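Local coordinates for putative leucoanthocyanidin reductase 1 (Vitis vinifera, PDB 3I6I), which catalyses the NADPH-dependent reduction of leucoanthocyanidins to flavan-3-ols in flavonoid biosynthesis, and binds its cofactor in a Rossmann fold, at residues A[130-135]-A[262-267]; A[77-82]-A[103-108]. All coordinates share one frame; numbering follows the deposited sequence. Where two conformers were deposited one is given.

Followed from the N terminus, the chain first closes contact 2, where helix 72-81 meets helix 99-109. The loop between the two segments is 20 residues long and contains strand 86-89, so this contact joins two successive helices that flank the Rossmann sheet, one before and one after that strand. After strand 114-116 the chain reaches 130-135, where contact 1 opens. It closes 126 residues later at 262-267, joining the start of helix 133-149 to the turn that leads from helix 252-260 into helix 266-277. The two loops follow one another, neither nested nor crossed. Their centres lie about 32 Å apart, contact 2 beside the sheet and contact 1 bringing in helices from much later in the chain.

Contact 1 (A[130-135]-A[262-267]); sequences VEPGLN and NIIPQS
The pyrrolidine ring of Pro132 meets the carboxamide of Asn262 on one side and two aliphatic groups at its margin. Asn262 OD1 lies over the CB–CG bond, 3.6 Å from Pro132 CB, and the amide presents its oxygen end to the ring. Roughly level with the ring, Ile264 CD1 comes within 3.9 Å of Pro132 CG, and Ser267 CB reaches the same CG at 3.8 Å. The Ser267 carbonyl O lies 3.6 Å from Pro132 CD. No hydrogen bond crosses the contact.

Proline suits this N-cap position: it has no N-H to satisfy and accepts the preceding cis peptide bond more readily than other residues. Asparagine tolerates the positive phi of 57° with which the chain leaves helix 252-260 at Asn262. Ser267 turns OG away from its carbonyl carbon (chi1 -68°), where it accepts Ile263 N at 2.9 Å and also bonds Ala258 O; this leaves its CB for the proline. Were Pro132 an alanine, CG and CD would be missing, and Ile264 CD1 and Ser267 CB would probably border a gap.

Pro132 also touches Val268 of helix 266-277, while Val130 packs on Leu256, Ala259 and Ala271, seating the start of helix 133-149 against helices 252-260 and 266-277.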
# COMPACT_ATOMS: atom_id res chain seq x y z
N VAL A 130 1.91 -7.19 -16.84
CA VAL A 130 1.55 -6.68 -18.15
C VAL A 130 1.03 -5.25 -18.12
O VAL A 130 0.73 -4.72 -17.06
CB VAL A 130 0.49 -7.61 -18.87
CG1 VAL A 130 1.06 -9.01 -18.98
CG2 VAL A 130 -0.90 -7.59 -18.11
N GLU A 131 0.90 -4.64 -19.29
CA GLU A 131 0.30 -3.31 -19.36
C GLU A 131 -1.19 -3.43 -19.05
O GLU A 131 -1.80 -4.44 -19.37
CB GLU A 131 0.49 -2.69 -20.73
CG GLU A 131 1.95 -2.40 -21.08
CD GLU A 131 2.49 -1.15 -20.43
OE1 GLU A 131 1.79 -0.56 -19.57
OE2 GLU A 131 3.64 -0.72 -20.79
N PRO A 132 -1.81 -2.40 -18.47
CA PRO A 132 -1.22 -1.11 -18.06
C PRO A 132 -0.70 -1.07 -16.61
O PRO A 132 -0.31 -0.02 -16.13
CB PRO A 132 -2.37 -0.14 -18.28
CG PRO A 132 -3.62 -0.97 -17.93
CD PRO A 132 -3.28 -2.38 -18.38
N GLY A 133 -0.68 -2.21 -15.91
CA GLY A 133 -0.03 -2.30 -14.60
C GLY A 133 1.43 -1.84 -14.73
O GLY A 133 1.93 -1.09 -13.88
N LEU A 134 2.07 -2.26 -15.83
CA LEU A 134 3.48 -1.96 -16.06
C LEU A 134 3.76 -0.47 -16.08
O LEU A 134 4.79 -0.04 -15.58
CB LEU A 134 4.01 -2.62 -17.33
CG LEU A 134 5.54 -2.65 -17.59
CD1 LEU A 134 6.37 -3.23 -16.41
CD2 LEU A 134 5.87 -3.37 -18.91
N ASN A 135 2.86 0.30 -16.69
CA ASN A 135 3.05 1.77 -16.73
C ASN A 135 3.09 2.37 -15.36
O ASN A 135 3.95 3.20 -15.08
CB ASN A 135 1.96 2.42 -17.56
CG ASN A 135 2.29 3.86 -17.89
OD1 ASN A 135 3.26 4.13 -18.59
ND2 ASN A 135 1.56 4.78 -17.31
N ASN A 262 -7.20 -1.64 -21.69
CA ASN A 262 -6.64 -0.34 -21.31
C ASN A 262 -7.69 0.63 -20.76
O ASN A 262 -7.70 1.84 -21.10
CB ASN A 262 -5.91 0.28 -22.50
CG ASN A 262 -4.47 -0.12 -22.56
OD1 ASN A 262 -3.73 0.03 -21.57
ND2 ASN A 262 -4.03 -0.60 -23.73
N ILE A 263 -8.59 0.09 -19.93
CA ILE A 263 -9.63 0.86 -19.25
C ILE A 263 -9.07 1.17 -17.86
O ILE A 263 -8.74 0.25 -17.13
CB ILE A 263 -10.95 0.02 -19.17
CG1 ILE A 263 -11.50 -0.22 -20.58
CG2 ILE A 263 -11.98 0.69 -18.29
CD1 ILE A 263 -12.60 -1.31 -20.65
N ILE A 264 -8.87 2.44 -17.52
CA ILE A 264 -8.24 2.81 -16.24
C ILE A 264 -9.30 3.17 -15.20
O ILE A 264 -10.14 4.03 -15.47
CB ILE A 264 -7.28 4.02 -16.39
CG1 ILE A 264 -6.25 3.75 -17.50
CG2 ILE A 264 -6.57 4.35 -15.04
CD1 ILE A 264 -5.56 2.39 -17.40
N PRO A 265 -9.24 2.57 -13.98
CA PRO A 265 -8.20 1.67 -13.45
C PRO A 265 -8.49 0.18 -13.54
O PRO A 265 -7.63 -0.63 -13.15
CB PRO A 265 -8.13 2.08 -11.97
CG PRO A 265 -9.57 2.38 -11.65
CD PRO A 265 -10.10 3.07 -12.89
N GLN A 266 -9.67 -0.20 -14.04
CA GLN A 266 -10.03 -1.63 -14.07
C GLN A 266 -8.95 -2.56 -14.67
O GLN A 266 -8.67 -3.63 -14.10
CB GLN A 266 -11.32 -1.85 -14.85
CG GLN A 266 -12.58 -1.30 -14.14
CD GLN A 266 -12.95 0.15 -14.51
OE1 GLN A 266 -12.09 1.03 -14.64
NE2 GLN A 266 -14.24 0.39 -14.66
N SER A 267 -8.39 -2.17 -15.81
CA SER A 267 -7.39 -2.99 -16.54
C SER A 267 -6.07 -3.03 -15.76
O SER A 267 -5.31 -3.99 -15.88
CB SER A 267 -7.13 -2.46 -17.93
OG SER A 267 -8.25 -2.61 -18.81

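Contact 2 (A[77-82]-A[103-108]); sequences KILKEH and VKAMKA
Ala105 is the first residue along 103-108 to meet Leu79, whose CD1 lies 4.2 Å from the Ala105 carbonyl C and 4.5 Å from its CB. A small methyl suits this spot: it points toward helix 72-81 and also packs on Met75 and Glu76 there, without holding the two backbones apart. Met106 follows and makes the closest approach, its CG 3.8 Å from Leu79 CD1 and its CA 4.1 Å from the same methyl. One branch of the leucine thus does the touching, laid against the backbone and the root of the methionine. Beyond CG the methionine bends at its last torsion (chi3 -61°), and its end leads away from Leu79. The methionine side chain also touches Ile112, Val87 and Phe115, a spread that a long unbranched chain suits. One turn on from Lys104, Ala108 rests on Glu76.

Leu79 and Met106 both reach Val87 of strand 86-89, so the two helices share a greasy seam above that strand. Successive helices packed side by side on a parallel sheet of order 3-2-1-4-5 are characteristic of the Rossmann fold: helix 72-81 belongs to the beta-alpha-beta crossover entering strand 86-89, helix 99-109 to the one leaving it.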
# COMPACT_ATOMS: atom_id res chain seq x y z
N LYS A 77 8.22 25.11 1.53
CA LYS A 77 7.82 25.99 2.62
C LYS A 77 7.26 25.20 3.80
O LYS A 77 7.62 25.45 4.93
CB LYS A 77 6.81 27.05 2.15
CG LYS A 77 7.47 28.28 1.51
N ILE A 78 6.39 24.25 3.52
CA ILE A 78 5.78 23.39 4.54
C ILE A 78 6.84 22.55 5.30
O ILE A 78 6.87 22.52 6.53
CB ILE A 78 4.76 22.46 3.87
CG1 ILE A 78 3.46 23.23 3.60
CG2 ILE A 78 4.52 21.20 4.70
CD1 ILE A 78 2.44 22.45 2.78
N LEU A 79 7.74 21.90 4.57
CA LEU A 79 8.77 21.07 5.20
C LEU A 79 9.67 21.90 6.11
O LEU A 79 10.13 21.42 7.16
CB LEU A 79 9.62 20.37 4.16
CG LEU A 79 8.94 19.36 3.25
CD1 LEU A 79 9.90 18.97 2.11
CD2 LEU A 79 8.44 18.12 3.98
N LYS A 80 9.93 23.13 5.70
CA LYS A 80 10.78 24.03 6.46
C LYS A 80 10.04 24.61 7.66
O LYS A 80 10.54 24.54 8.79
CB LYS A 80 11.31 25.19 5.60
CG LYS A 80 12.48 24.84 4.68
CD LYS A 80 12.97 26.08 3.90
N GLU A 81 8.87 25.17 7.40
CA GLU A 81 8.09 25.84 8.45
C GLU A 81 7.73 24.88 9.59
O GLU A 81 7.84 25.24 10.76
CB GLU A 81 6.80 26.46 7.85
CG GLU A 81 5.85 27.13 8.86
N HIS A 82 7.35 23.65 9.25
CA HIS A 82 6.89 22.67 10.24
C HIS A 82 7.99 21.72 10.73
O HIS A 82 7.73 20.84 11.55
CB HIS A 82 5.68 21.94 9.70
CG HIS A 82 4.51 22.84 9.43
ND1 HIS A 82 3.81 23.48 10.43
CD2 HIS A 82 3.95 23.25 8.26
CE1 HIS A 82 2.85 24.23 9.90
NE2 HIS A 82 2.91 24.10 8.59
N VAL A 103 9.86 15.23 -4.24
CA VAL A 103 11.25 14.76 -4.14
C VAL A 103 12.20 15.93 -4.35
O VAL A 103 13.12 16.13 -3.56
CB VAL A 103 11.54 13.58 -5.10
CG1 VAL A 103 13.05 13.20 -5.11
CG2 VAL A 103 10.67 12.35 -4.76
N LYS A 104 11.99 16.75 -5.39
CA LYS A 104 12.86 17.93 -5.60
C LYS A 104 12.83 18.87 -4.38
O LYS A 104 13.86 19.45 -3.98
CB LYS A 104 12.46 18.65 -6.89
CG LYS A 104 12.72 17.82 -8.15
CD LYS A 104 12.81 18.68 -9.41
CE LYS A 104 14.15 19.46 -9.51
NZ LYS A 104 15.41 18.60 -9.36
N ALA A 105 11.66 19.01 -3.75
CA ALA A 105 11.48 19.86 -2.57
C ALA A 105 12.24 19.31 -1.38
O ALA A 105 12.95 20.07 -0.68
CB ALA A 105 10.00 20.04 -2.24
N MET A 106 12.14 18.01 -1.17
CA MET A 106 12.90 17.37 -0.10
C MET A 106 14.41 17.49 -0.31
O MET A 106 15.17 17.72 0.64
CB MET A 106 12.52 15.90 0.06
CG MET A 106 11.15 15.73 0.64
SD MET A 106 10.63 14.01 0.90
CE MET A 106 10.66 13.37 -0.75
N LYS A 107 14.84 17.33 -1.55
CA LYS A 107 16.26 17.50 -1.87
C LYS A 107 16.72 18.93 -1.58
O LYS A 107 17.80 19.13 -1.03
CB LYS A 107 16.53 17.16 -3.32
CG LYS A 107 18.01 17.16 -3.70
CD LYS A 107 18.19 17.00 -5.21
CE LYS A 107 19.67 17.11 -5.59
NZ LYS A 107 19.92 17.06 -7.07
N ALA A 108 15.91 19.91 -1.98
CA ALA A 108 16.23 21.32 -1.72
C ALA A 108 16.35 21.68 -0.25
O ALA A 108 17.25 22.43 0.13
CB ALA A 108 15.19 22.23 -2.38